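Local atomic coordinates of acyl-CoA dehydrogenase (Bacillus anthracis, PDB entry 3OWA), a protein that binds FAD and probably catalyses the flavin-dependent alpha,beta-dehydrogenation of acyl-CoA thioesters. Residues A[42-47]-A[99-104]; A[86-91]-A[137-142]; A[197-202]-A[259-264]; A[475-480]-A[553-558]; A[538-543]-A[571-576]. All blocks are in the same frame, centred on the assembly; numbering follows the deposited sequence.

Contact 1: residues A[42-47]-A[99-104]; sequences KTTEDF and ALIAEK
Two helices of the all-helical N-terminal domain of the acyl-CoA dehydrogenase fold lie side by side here, with Thr44 of the first wedged between Ile101 and Lys104 of the second. The segments 42-47 and 99-104 run in nearly the same direction, at 26°, and their axes come within 8.8 Å. Such closeness calls for a small residue at the centre, and threonine meets it. Thr44 puts its two branches to different uses: with a chi1 of -52°, its methyl CG2 lies anti to the backbone N, and CG2 rests 3.7 Å from Lys104 CB. Its hydroxyl lies beside the backbone N, where Thr44 OG1 hydrogen-bonds to the carbonyl of Ile40 one turn earlier, and OG1 also meets Ile101 CG1 at 3.6 Å. A polar atom inside a helix-helix interface of this domain is thereby satisfied by its own helix, while the carbon parts do the packing. Ile101 crosses Thr44 at about a right angle and also packs on Ala82 and Ile40. Lys104 lays its CB against the threonine and bends at chi2, which turns its ammonium toward the flank where Glu45 lies. Glu45 reaches out with an extended chain, and Glu45 OE1 and Lys104 NZ are 4.0 Å apart. This is too long for a salt bridge, though the opposite charges probably attract where both residues are partly exposed.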
# COMPACT_ATOMS: atom_id res chain seq x y z
N LYS A 42 14.83 -18.66 20.33
CA LYS A 42 14.19 -18.39 21.62
C LYS A 42 14.98 -17.39 22.53
O LYS A 42 14.39 -16.56 23.21
CB LYS A 42 13.92 -19.71 22.36
CG LYS A 42 13.59 -19.48 23.82
CD LYS A 42 13.33 -20.75 24.55
CE LYS A 42 12.70 -20.45 25.89
NZ LYS A 42 13.59 -19.66 26.73
N THR A 43 16.30 -17.50 22.53
CA THR A 43 17.19 -16.58 23.26
C THR A 43 17.02 -15.16 22.75
O THR A 43 16.86 -14.23 23.55
CB THR A 43 18.67 -17.02 23.10
OG1 THR A 43 18.87 -18.18 23.90
CG2 THR A 43 19.67 -15.91 23.57
N THR A 44 17.01 -15.01 21.44
CA THR A 44 16.82 -13.70 20.84
C THR A 44 15.45 -13.15 21.19
O THR A 44 15.33 -12.03 21.68
CB THR A 44 16.99 -13.73 19.31
OG1 THR A 44 18.23 -14.35 19.02
CG2 THR A 44 17.00 -12.30 18.75
N GLU A 45 14.41 -13.95 20.93
CA GLU A 45 13.03 -13.56 21.24
C GLU A 45 12.85 -13.10 22.69
O GLU A 45 12.22 -12.07 22.93
CB GLU A 45 12.07 -14.73 20.95
CG GLU A 45 10.63 -14.37 21.21
CD GLU A 45 9.67 -15.30 20.48
OE1 GLU A 45 8.90 -14.79 19.65
OE2 GLU A 45 9.72 -16.52 20.74
N ASP A 46 13.39 -13.85 23.64
CA ASP A 46 13.31 -13.48 25.05
C ASP A 46 14.02 -12.15 25.34
O ASP A 46 13.49 -11.30 26.06
CB ASP A 46 13.95 -14.55 25.91
CG ASP A 46 13.12 -15.85 25.96
OD1 ASP A 46 11.92 -15.83 25.61
OD2 ASP A 46 13.69 -16.88 26.38
N PHE A 47 15.22 -11.99 24.80
CA PHE A 47 15.91 -10.70 24.88
C PHE A 47 15.00 -9.56 24.39
O PHE A 47 14.75 -8.62 25.13
CB PHE A 47 17.24 -10.70 24.10
CG PHE A 47 17.87 -9.33 24.02
CD1 PHE A 47 17.90 -8.63 22.82
CD2 PHE A 47 18.40 -8.72 25.15
CE1 PHE A 47 18.46 -7.35 22.75
CE2 PHE A 47 18.98 -7.43 25.09
CZ PHE A 47 19.00 -6.76 23.89
N ALA A 99 20.27 -15.67 10.52
CA ALA A 99 18.98 -15.33 9.90
C ALA A 99 17.90 -15.34 10.97
O ALA A 99 17.06 -14.46 11.02
CB ALA A 99 18.63 -16.30 8.75
N LEU A 100 17.91 -16.35 11.82
CA LEU A 100 16.92 -16.45 12.88
C LEU A 100 17.04 -15.29 13.85
O LEU A 100 16.03 -14.80 14.36
CB LEU A 100 17.06 -17.78 13.60
CG LEU A 100 16.32 -18.91 12.88
CD1 LEU A 100 16.69 -20.31 13.44
CD2 LEU A 100 14.81 -18.68 12.97
N ILE A 101 18.28 -14.84 14.11
CA ILE A 101 18.45 -13.68 14.96
C ILE A 101 17.77 -12.43 14.33
O ILE A 101 17.02 -11.70 15.01
CB ILE A 101 19.94 -13.41 15.30
CG1 ILE A 101 20.49 -14.49 16.26
CG2 ILE A 101 20.10 -12.01 15.94
CD1 ILE A 101 22.05 -14.60 16.23
N ALA A 102 17.98 -12.22 13.04
CA ALA A 102 17.33 -11.09 12.35
C ALA A 102 15.81 -11.20 12.32
O ALA A 102 15.08 -10.21 12.52
CB ALA A 102 17.88 -10.91 10.92
N GLU A 103 15.31 -12.42 12.12
CA GLU A 103 13.90 -12.65 12.10
C GLU A 103 13.27 -12.23 13.43
O GLU A 103 12.24 -11.56 13.44
CB GLU A 103 13.54 -14.13 11.76
CG GLU A 103 12.06 -14.28 11.39
CD GLU A 103 11.54 -15.71 11.35
OE1 GLU A 103 10.41 -15.92 11.84
OE2 GLU A 103 12.24 -16.62 10.82
N LYS A 104 13.87 -12.63 14.53
CA LYS A 104 13.34 -12.29 15.85
C LYS A 104 13.55 -10.83 16.22
O LYS A 104 12.67 -10.23 16.91
CB LYS A 104 13.95 -13.20 16.91
CG LYS A 104 13.66 -14.69 16.66
CD LYS A 104 12.17 -14.91 16.70
CE LYS A 104 11.79 -16.36 16.71
NZ LYS A 104 10.36 -16.43 16.30

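Contact 2: residues A[86-91]-A[137-142]; sequences EEYGGI and KYLPLL
A single water ties the backbones together, donating to Pro140 O at 2.7 Å and to Gly89 O at 2.9 Å. The preceding carbonyl, Tyr88 O, points at the proline ring. Tyr88 O is 3.1 Å from Pro140 N, yet a proline nitrogen carries no hydrogen, so the pair is packing alone; the ring carbons Pro140 CD and CG lie almost as near to the same oxygen. Lacking an N-H, Pro140 cannot bond to the turn before; Leu141 N makes no such bond either, and helix 132-144 is kinked here. Gly89 sits at the closest backbone approach, with Gly89 CA 4.3 Å from Pro140 CA and a phi of 93°, a conformation and a closeness that glycine, without a beta carbon, readily accepts. The loop belongs to the helical N-terminal domain of the family, between helices 64-76 and 95-105, and the contact pins it to the last helix before the beta domain. Leu139 keeps CG on the side of its backbone N (chi1 -62°), which lets Leu139 CD1 meet Tyr88 CB at 3.8 Å, obliquely to the tyrosine ring. Over the centre of one face of that ring lies Glu87 CG, 3.7 Å above the plane. While its CB and nearest ring carbons face the leucine, Tyr88 hydrogen-bonds through OH to Glu132 at the start of the partner helix.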
# COMPACT_ATOMS: atom_id res chain seq x y z
N GLU A 86 35.14 -16.98 15.56
CA GLU A 86 35.70 -17.11 16.91
C GLU A 86 37.13 -16.56 17.05
O GLU A 86 37.45 -15.94 18.06
CB GLU A 86 35.62 -18.57 17.41
CG GLU A 86 34.24 -18.93 17.98
CD GLU A 86 34.23 -20.28 18.70
OE1 GLU A 86 33.44 -20.46 19.67
OE2 GLU A 86 35.01 -21.17 18.30
N GLU A 87 37.96 -16.74 16.03
CA GLU A 87 39.36 -16.27 16.12
C GLU A 87 39.49 -14.76 16.11
O GLU A 87 40.55 -14.23 16.41
CB GLU A 87 40.28 -16.90 15.06
CG GLU A 87 40.03 -16.48 13.62
CD GLU A 87 39.44 -17.61 12.77
OE1 GLU A 87 38.56 -17.32 11.91
OE2 GLU A 87 39.86 -18.78 12.94
N TYR A 88 38.40 -14.06 15.76
CA TYR A 88 38.39 -12.61 15.82
C TYR A 88 37.47 -12.12 16.91
O TYR A 88 37.09 -10.97 16.92
CB TYR A 88 38.02 -12.03 14.48
CG TYR A 88 38.93 -12.47 13.37
CD1 TYR A 88 40.31 -12.19 13.42
CD2 TYR A 88 38.43 -13.17 12.28
CE1 TYR A 88 41.15 -12.60 12.40
CE2 TYR A 88 39.26 -13.60 11.25
CZ TYR A 88 40.62 -13.31 11.31
OH TYR A 88 41.43 -13.72 10.28
N GLY A 89 37.13 -12.99 17.84
CA GLY A 89 36.34 -12.60 19.00
C GLY A 89 34.84 -12.77 18.82
O GLY A 89 34.06 -12.31 19.65
N GLY A 90 34.44 -13.47 17.76
CA GLY A 90 33.03 -13.70 17.49
C GLY A 90 32.59 -15.02 18.04
O GLY A 90 33.39 -15.73 18.66
N ILE A 91 31.33 -15.38 17.85
CA ILE A 91 30.90 -16.72 18.27
C ILE A 91 30.69 -17.65 17.08
O ILE A 91 30.27 -18.80 17.25
CB ILE A 91 29.68 -16.71 19.25
CG1 ILE A 91 28.45 -16.07 18.59
CG2 ILE A 91 30.06 -15.98 20.59
CD1 ILE A 91 27.13 -16.46 19.30
N LYS A 137 42.16 -6.01 14.86
CA LYS A 137 41.85 -4.74 15.48
C LYS A 137 40.34 -4.54 15.71
O LYS A 137 39.92 -4.34 16.86
CB LYS A 137 42.41 -3.60 14.62
CG LYS A 137 42.28 -2.19 15.22
CD LYS A 137 43.46 -1.35 14.78
CE LYS A 137 43.10 -0.02 14.16
NZ LYS A 137 42.93 1.14 15.08
N TYR A 138 39.52 -4.58 14.66
CA TYR A 138 38.14 -4.07 14.77
C TYR A 138 37.13 -5.10 15.25
O TYR A 138 36.29 -4.78 16.07
CB TYR A 138 37.67 -3.34 13.50
CG TYR A 138 38.39 -2.02 13.29
CD1 TYR A 138 39.48 -1.93 12.41
CD2 TYR A 138 38.03 -0.87 13.99
CE1 TYR A 138 40.18 -0.72 12.21
CE2 TYR A 138 38.72 0.35 13.81
CZ TYR A 138 39.79 0.41 12.92
OH TYR A 138 40.48 1.58 12.72
N LEU A 139 37.25 -6.33 14.78
CA LEU A 139 36.20 -7.34 15.01
C LEU A 139 35.90 -7.72 16.47
O LEU A 139 34.72 -7.82 16.82
CB LEU A 139 36.40 -8.58 14.15
CG LEU A 139 36.34 -8.30 12.65
CD1 LEU A 139 36.52 -9.61 11.94
CD2 LEU A 139 35.01 -7.66 12.26
N PRO A 140 36.95 -7.93 17.32
CA PRO A 140 36.68 -8.30 18.71
C PRO A 140 35.78 -7.30 19.40
O PRO A 140 34.96 -7.66 20.22
CB PRO A 140 38.08 -8.31 19.37
CG PRO A 140 39.03 -8.65 18.24
CD PRO A 140 38.39 -8.03 17.00
N LEU A 141 35.91 -6.04 19.03
CA LEU A 141 35.16 -4.97 19.64
C LEU A 141 33.74 -4.86 19.03
O LEU A 141 32.76 -4.64 19.76
CB LEU A 141 35.92 -3.68 19.42
CG LEU A 141 37.35 -3.65 19.99
CD1 LEU A 141 38.17 -2.64 19.17
CD2 LEU A 141 37.31 -3.27 21.51
N LEU A 142 33.65 -5.01 17.72
CA LEU A 142 32.37 -4.98 17.03
C LEU A 142 31.52 -6.18 17.44
O LEU A 142 30.30 -6.07 17.63
CB LEU A 142 32.58 -4.92 15.52
CG LEU A 142 33.21 -3.63 14.96
CD1 LEU A 142 33.52 -3.80 13.48
CD2 LEU A 142 32.30 -2.41 15.12
O HOH W 1 35.30 -10.13 21.17

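Contact 3: residues A[197-202]-A[259-264]; sequences IVYAKI and IIAFNI
Strand 197-202 and helix segment 259-264 keep their backbones well apart, the nearest alpha carbons, Tyr199 CA and Ala261 CA, being 8.8 Å from each other. The gap is bridged by one long tyrosine, where the beta-barrel middle domain of the acyl-CoA dehydrogenase fold meets the first long helix of the C-terminal helical domain, helix 257-293. Tyr199 holds CG anti to its carbonyl carbon, chi1 -73°, and extends its ring from the sheet until the hydroxyl end reaches the helix between Ile260 and Ala261. Tyr199 OH lies 3.3 Å from Ile260 CG2 and 3.6 Å from Ala261 CB, while Tyr199 CZ sits 3.9 Å from Ala261 CB; both methyls approach the ring obliquely. The short side chain of alanine lets the phenol end close on the helix backbone, and the branched isoleucine fills in beside it. The hydroxyl of this buried tyrosine is satisfied by a hydrogen bond to Tyr151 OH, and the Tyr199 ring also meets the rings of Phe207 and Tyr151. The tyrosine side chain is about 7 Å from the bound FAD, so it belongs to the surroundings of the cofactor site. Within the helix, Asn263 ND2 folds back to Ile259 O at 2.8 Å. Across the interface, Tyr199 OH and Ala261 N are 3.2 Å apart, but the angle is too poor for a hydrogen bond.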
# COMPACT_ATOMS: atom_id res chain seq x y z
N ILE A 197 32.09 2.52 7.66
CA ILE A 197 32.66 2.04 6.41
C ILE A 197 32.27 3.08 5.38
O ILE A 197 31.12 3.18 5.05
CB ILE A 197 32.07 0.69 5.98
CG1 ILE A 197 32.21 -0.35 7.12
CG2 ILE A 197 32.73 0.19 4.61
CD1 ILE A 197 33.65 -0.63 7.62
N VAL A 198 33.22 3.89 4.95
CA VAL A 198 32.92 5.03 4.08
C VAL A 198 33.47 4.81 2.66
O VAL A 198 34.61 4.42 2.48
CB VAL A 198 33.59 6.29 4.64
CG1 VAL A 198 33.37 7.48 3.71
CG2 VAL A 198 33.12 6.58 6.11
N TYR A 199 32.69 5.13 1.63
CA TYR A 199 33.18 5.01 0.27
C TYR A 199 33.49 6.38 -0.26
O TYR A 199 32.71 7.31 -0.03
CB TYR A 199 32.07 4.42 -0.60
CG TYR A 199 31.82 2.96 -0.36
CD1 TYR A 199 32.46 1.99 -1.15
CD2 TYR A 199 30.93 2.54 0.62
CE1 TYR A 199 32.21 0.63 -0.96
CE2 TYR A 199 30.68 1.17 0.81
CZ TYR A 199 31.30 0.23 0.03
OH TYR A 199 31.00 -1.12 0.24
N ALA A 200 34.64 6.52 -0.95
CA ALA A 200 35.09 7.81 -1.46
C ALA A 200 35.95 7.55 -2.69
O ALA A 200 36.45 6.44 -2.85
CB ALA A 200 35.92 8.56 -0.41
N LYS A 201 36.14 8.55 -3.54
CA LYS A 201 36.98 8.37 -4.72
C LYS A 201 38.36 8.96 -4.50
O LYS A 201 38.50 10.17 -4.36
CB LYS A 201 36.32 8.94 -5.98
CG LYS A 201 35.07 8.21 -6.38
CD LYS A 201 34.44 8.81 -7.65
CE LYS A 201 33.21 7.99 -8.04
NZ LYS A 201 32.63 8.50 -9.34
N ILE A 202 39.38 8.09 -4.46
CA ILE A 202 40.79 8.53 -4.34
C ILE A 202 41.16 9.40 -5.53
O ILE A 202 40.92 8.99 -6.64
CB ILE A 202 41.74 7.34 -4.15
CG1 ILE A 202 41.45 6.70 -2.79
CG2 ILE A 202 43.22 7.81 -4.26
CD1 ILE A 202 42.04 5.33 -2.56
N ILE A 259 33.39 -3.80 -5.71
CA ILE A 259 33.38 -5.21 -5.35
C ILE A 259 32.82 -5.42 -3.92
O ILE A 259 32.01 -6.34 -3.66
CB ILE A 259 34.78 -5.81 -5.50
CG1 ILE A 259 35.15 -5.90 -6.98
CG2 ILE A 259 34.91 -7.17 -4.78
CD1 ILE A 259 36.63 -6.18 -7.23
N ILE A 260 33.25 -4.56 -3.00
CA ILE A 260 32.71 -4.60 -1.63
C ILE A 260 31.22 -4.23 -1.60
O ILE A 260 30.39 -4.99 -1.03
CB ILE A 260 33.53 -3.73 -0.68
CG1 ILE A 260 35.01 -4.18 -0.72
CG2 ILE A 260 32.91 -3.74 0.78
CD1 ILE A 260 35.97 -3.22 0.06
N ALA A 261 30.86 -3.14 -2.30
CA ALA A 261 29.51 -2.62 -2.26
C ALA A 261 28.52 -3.62 -2.83
O ALA A 261 27.41 -3.78 -2.29
CB ALA A 261 29.41 -1.27 -3.01
N PHE A 262 28.93 -4.29 -3.91
CA PHE A 262 28.06 -5.25 -4.57
C PHE A 262 27.87 -6.50 -3.71
O PHE A 262 26.75 -7.02 -3.59
CB PHE A 262 28.57 -5.61 -5.99
CG PHE A 262 28.16 -7.01 -6.44
CD1 PHE A 262 26.90 -7.26 -7.02
CD2 PHE A 262 29.05 -8.11 -6.29
CE1 PHE A 262 26.51 -8.58 -7.43
CE2 PHE A 262 28.69 -9.41 -6.69
CZ PHE A 262 27.41 -9.64 -7.25
N ASN A 263 28.95 -6.97 -3.09
CA ASN A 263 28.86 -8.16 -2.27
C ASN A 263 28.06 -7.92 -1.00
O ASN A 263 27.26 -8.77 -0.61
CB ASN A 263 30.24 -8.69 -1.91
CG ASN A 263 30.75 -9.65 -2.95
OD1 ASN A 263 30.37 -10.84 -2.98
ND2 ASN A 263 31.62 -9.15 -3.81
N ILE A 264 28.28 -6.77 -0.37
CA ILE A 264 27.54 -6.40 0.84
C ILE A 264 26.01 -6.28 0.57
O ILE A 264 25.16 -6.69 1.39
CB ILE A 264 28.13 -5.10 1.44
CG1 ILE A 264 29.60 -5.33 1.88
CG2 ILE A 264 27.26 -4.54 2.59
CD1 ILE A 264 29.84 -6.55 2.85

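Contact 4: residues A[475-480]-A[553-558]; sequences AGLAAQ and AVENGD
Leu477 and Glu555 meet at about a right angle where helix 458-482 passes the turn that joins helices 526-554 and 557-571, in the second C-terminal acyl-CoA dehydrogenase-type helical domain. The leucine places CG beside the backbone N, chi1 -75°, and continues extended at chi2, which sends its isobutyl end toward the turn. Glu555 has the same kind of first torsion, chi1 -80°, but its chain then bends at chi2, and the carboxylate ends against the leucine methyls. Glu555 OE2 does most of the touching: it is 3.3 Å from Leu477 CD2 and 3.9 Å from Leu477 CD1. A carboxylate against methyl groups gains no hydrogen bond there; the Glu555 side chain also touches Leu560 and Met563 of helix 557-571. A charged residue is tolerable here because the site is partly exposed. Val554 and Ala478, both buried, form the more apolar part. Val554 has a chi1 of 152° and turns CG1 to the Leu477 side and CG2 to Ala478. The small Ala478 lets the backbones draw together, Ala478 CA and Val554 CA being 6.3 Å apart, and Ile492 of helix 490-520 packs on both residues. Contact is light: Val554 CG2 lies 4.4 Å from Ala478 CB, and Val554 CG1 comes to 4.0 Å from the backbone oxygen Leu477 O.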
# COMPACT_ATOMS: atom_id res chain seq x y z
N ALA A 475 11.24 -14.36 -21.71
CA ALA A 475 12.58 -13.78 -21.62
C ALA A 475 13.36 -14.02 -22.92
O ALA A 475 14.03 -13.13 -23.44
CB ALA A 475 13.32 -14.34 -20.41
N GLY A 476 13.25 -15.23 -23.47
CA GLY A 476 13.94 -15.54 -24.73
C GLY A 476 13.44 -14.65 -25.86
O GLY A 476 14.24 -14.07 -26.61
N LEU A 477 12.12 -14.49 -25.94
CA LEU A 477 11.52 -13.72 -27.01
C LEU A 477 11.88 -12.25 -26.96
O LEU A 477 12.10 -11.64 -28.01
CB LEU A 477 10.00 -13.88 -27.00
CG LEU A 477 9.55 -15.24 -27.52
CD1 LEU A 477 8.06 -15.43 -27.32
CD2 LEU A 477 9.90 -15.39 -29.01
N ALA A 478 11.93 -11.70 -25.75
CA ALA A 478 12.28 -10.30 -25.52
C ALA A 478 13.75 -10.03 -25.86
O ALA A 478 14.08 -8.99 -26.45
CB ALA A 478 12.02 -9.94 -24.08
N ALA A 479 14.63 -10.96 -25.45
CA ALA A 479 16.06 -10.83 -25.74
C ALA A 479 16.33 -10.93 -27.24
O ALA A 479 17.00 -10.07 -27.82
CB ALA A 479 16.87 -11.86 -24.97
N GLN A 480 15.75 -11.95 -27.88
CA GLN A 480 15.88 -12.09 -29.33
C GLN A 480 15.32 -10.87 -30.10
O GLN A 480 15.78 -10.55 -31.19
CB GLN A 480 15.29 -13.41 -29.84
CG GLN A 480 13.81 -13.40 -30.19
CD GLN A 480 13.47 -14.28 -31.40
OE1 GLN A 480 14.35 -14.95 -31.96
NE2 GLN A 480 12.21 -14.28 -31.80
N ALA A 553 3.75 -6.64 -26.16
CA ALA A 553 4.67 -5.53 -26.35
C ALA A 553 5.81 -5.94 -27.29
O ALA A 553 6.53 -5.09 -27.82
CB ALA A 553 5.25 -5.10 -25.01
N VAL A 554 5.96 -7.24 -27.50
CA VAL A 554 7.14 -7.75 -28.19
C VAL A 554 6.85 -8.25 -29.60
O VAL A 554 7.75 -8.27 -30.43
CB VAL A 554 7.85 -8.79 -27.30
CG1 VAL A 554 8.59 -9.81 -28.11
CG2 VAL A 554 8.78 -8.07 -26.32
N GLU A 555 5.60 -8.62 -29.86
CA GLU A 555 5.20 -9.16 -31.16
C GLU A 555 3.83 -8.65 -31.60
O GLU A 555 3.11 -8.05 -30.79
CB GLU A 555 5.21 -10.67 -31.10
CG GLU A 555 6.61 -11.27 -31.24
CD GLU A 555 6.80 -12.58 -30.49
OE1 GLU A 555 5.81 -13.12 -29.92
OE2 GLU A 555 7.95 -13.08 -30.45
N ASN A 556 3.48 -8.88 -32.87
CA ASN A 556 2.15 -8.50 -33.38
C ASN A 556 1.58 -9.40 -34.50
O ASN A 556 2.28 -10.27 -35.04
CB ASN A 556 2.12 -7.02 -33.79
CG ASN A 556 3.21 -6.67 -34.78
OD1 ASN A 556 3.17 -7.06 -35.95
ND2 ASN A 556 4.19 -5.90 -34.33
N GLY A 557 0.30 -9.18 -34.81
CA GLY A 557 -0.40 -9.93 -35.86
C GLY A 557 -0.40 -11.44 -35.65
O GLY A 557 -0.67 -11.93 -34.54
N ASP A 558 -0.09 -12.16 -36.73
CA ASP A 558 -0.12 -13.63 -36.79
C ASP A 558 0.90 -14.28 -35.83
O ASP A 558 0.55 -15.19 -35.07
CB ASP A 558 0.12 -14.07 -38.24
CG ASP A 558 0.33 -15.59 -38.39
OD1 ASP A 558 -0.61 -16.37 -38.09
OD2 ASP A 558 1.44 -16.00 -38.81

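Contact 5: residues A[538-543]-A[571-576]; sequences EAFNEI and TRHTPL
Phe540 has CG anti to the backbone N (chi1 -168°), which swings its ring off the helix toward Thr571 and His573, and His573, with CG lodged between its own backbone N and carbonyl carbon (chi1 70°), turns its imidazole to meet it. Phe540 CE2 lies 3.2 Å from Thr571 OG1, an oblique approach, while Thr571 CA sits in plane at the edge of the phenyl ring. The hydroxyl also has a weak hydrogen bond to Glu544. Phe540 CD2 and His573 CE1 are 4.2 Å apart; the two ring planes stand at 88°. The large apolar phenylalanine, buried on helix 526-554, packs the bundle of the C-terminal helical domain against the loop that follows helix 557-571, where Leu463 of helix 458-482 touches both side chains. Histidine adds a polar anchor to its bulk. His573 ND1 donates a nearly straight bond, 3.1 Å long, to Thr571 O, which lies in the imidazole plane and helps to hold the ring's rotation just as the chain leaves the helix.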
# COMPACT_ATOMS: atom_id res chain seq x y z
N GLU A 538 -3.08 -18.05 -7.37
CA GLU A 538 -3.02 -16.60 -7.59
C GLU A 538 -1.72 -16.08 -8.19
O GLU A 538 -1.75 -15.21 -9.05
CB GLU A 538 -3.39 -15.83 -6.31
CG GLU A 538 -4.93 -15.80 -6.08
CD GLU A 538 -5.34 -15.72 -4.59
OE1 GLU A 538 -6.56 -15.75 -4.27
OE2 GLU A 538 -4.43 -15.64 -3.73
N ALA A 539 -0.58 -16.63 -7.75
CA ALA A 539 0.73 -16.25 -8.31
C ALA A 539 0.85 -16.67 -9.78
O ALA A 539 1.45 -15.96 -10.59
CB ALA A 539 1.85 -16.88 -7.51
N PHE A 540 0.30 -17.84 -10.11
CA PHE A 540 0.30 -18.32 -11.50
C PHE A 540 -0.56 -17.45 -12.41
O PHE A 540 -0.17 -17.16 -13.54
CB PHE A 540 -0.16 -19.76 -11.58
CG PHE A 540 0.09 -20.39 -12.92
CD1 PHE A 540 1.37 -20.82 -13.28
CD2 PHE A 540 -0.95 -20.54 -13.83
CE1 PHE A 540 1.61 -21.42 -14.53
CE2 PHE A 540 -0.73 -21.13 -15.10
CZ PHE A 540 0.55 -21.57 -15.44
N ASN A 541 -1.74 -17.06 -11.91
CA ASN A 541 -2.56 -16.02 -12.54
C ASN A 541 -1.78 -14.73 -12.86
O ASN A 541 -1.80 -14.26 -14.00
CB ASN A 541 -3.85 -15.75 -11.72
CG ASN A 541 -4.86 -16.91 -11.81
OD1 ASN A 541 -4.75 -17.80 -12.67
ND2 ASN A 541 -5.87 -16.90 -10.93
N GLU A 542 -1.05 -14.19 -11.88
CA GLU A 542 -0.18 -13.03 -12.15
C GLU A 542 0.89 -13.30 -13.23
O GLU A 542 1.14 -12.43 -14.08
CB GLU A 542 0.52 -12.53 -10.87
CG GLU A 542 -0.49 -12.17 -9.78
CD GLU A 542 0.14 -11.69 -8.49
OE1 GLU A 542 1.39 -11.69 -8.39
OE2 GLU A 542 -0.63 -11.31 -7.56
N ILE A 543 1.53 -14.47 -13.15
CA ILE A 543 2.53 -14.87 -14.16
C ILE A 543 1.95 -14.80 -15.57
O ILE A 543 2.55 -14.21 -16.46
CB ILE A 543 3.10 -16.27 -13.88
CG1 ILE A 543 4.09 -16.18 -12.71
CG2 ILE A 543 3.79 -16.87 -15.15
CD1 ILE A 543 4.64 -17.53 -12.22
N THR A 571 -0.84 -22.61 -19.99
CA THR A 571 -1.53 -22.01 -18.87
C THR A 571 -2.86 -22.68 -18.51
O THR A 571 -3.41 -22.45 -17.42
CB THR A 571 -1.64 -20.50 -19.14
OG1 THR A 571 -1.35 -19.79 -17.95
CG2 THR A 571 -2.97 -20.13 -19.75
N ARG A 572 -3.34 -23.53 -19.41
CA ARG A 572 -4.58 -24.28 -19.22
C ARG A 572 -4.52 -25.26 -18.03
O ARG A 572 -3.57 -26.05 -17.92
CB ARG A 572 -4.90 -25.07 -20.49
CG ARG A 572 -5.33 -24.21 -21.68
CD ARG A 572 -6.29 -24.95 -22.62
NE ARG A 572 -5.95 -26.36 -22.77
CZ ARG A 572 -6.59 -27.37 -22.17
NH1 ARG A 572 -7.63 -27.13 -21.36
NH2 ARG A 572 -6.20 -28.62 -22.37
N HIS A 573 -5.52 -25.21 -17.17
CA HIS A 573 -5.66 -26.17 -16.07
C HIS A 573 -7.03 -26.03 -15.45
O HIS A 573 -7.76 -25.10 -15.77
CB HIS A 573 -4.59 -25.96 -14.99
CG HIS A 573 -4.76 -24.70 -14.20
ND1 HIS A 573 -4.45 -23.46 -14.70
CD2 HIS A 573 -5.19 -24.50 -12.93
CE1 HIS A 573 -4.67 -22.54 -13.77
NE2 HIS A 573 -5.12 -23.15 -12.68
N THR A 574 -7.38 -26.94 -14.55
CA THR A 574 -8.66 -26.83 -13.85
C THR A 574 -8.47 -26.00 -12.61
O THR A 574 -7.90 -26.46 -11.64
CB THR A 574 -9.24 -28.19 -13.45
OG1 THR A 574 -9.51 -28.96 -14.62
CG2 THR A 574 -10.55 -28.00 -12.66
N PRO A 575 -8.99 -24.76 -12.62
CA PRO A 575 -8.81 -23.88 -11.48
C PRO A 575 -9.50 -24.43 -10.23
O PRO A 575 -10.45 -25.19 -10.34
CB PRO A 575 -9.45 -22.57 -11.96
CG PRO A 575 -10.50 -23.02 -12.92
CD PRO A 575 -9.88 -24.18 -13.63
N LEU A 576 -8.97 -24.07 -9.06
CA LEU A 576 -9.55 -24.45 -7.77
C LEU A 576 -10.50 -23.39 -7.28
O LEU A 576 -10.42 -22.23 -7.71
CB LEU A 576 -8.45 -24.58 -6.73
CG LEU A 576 -7.28 -25.51 -7.03
CD1 LEU A 576 -6.19 -25.26 -5.99
CD2 LEU A 576 -7.73 -26.98 -7.06

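How the contacts relate
Along the chain, two pairs of contacts flank a fifth. Contacts 1 and 2 lie in the N-terminal helical domain, with centres 21 Å apart, and their segments alternate along the chain. Contact 3 follows in sequence, its centre 21 Å from that of contact 2, and joins the beta domain to helix 257-293. Contacts 4 and 5 belong to the far C-terminal helical part: their centres are 22 Å apart, they share helix 526-554, and their segments again alternate. The centres of contacts 2 and 4 are 54 Å apart, on opposite sides of the chain's centre. The chain thus knits each helical region locally, while contact 3 ties two domains together near the flavin.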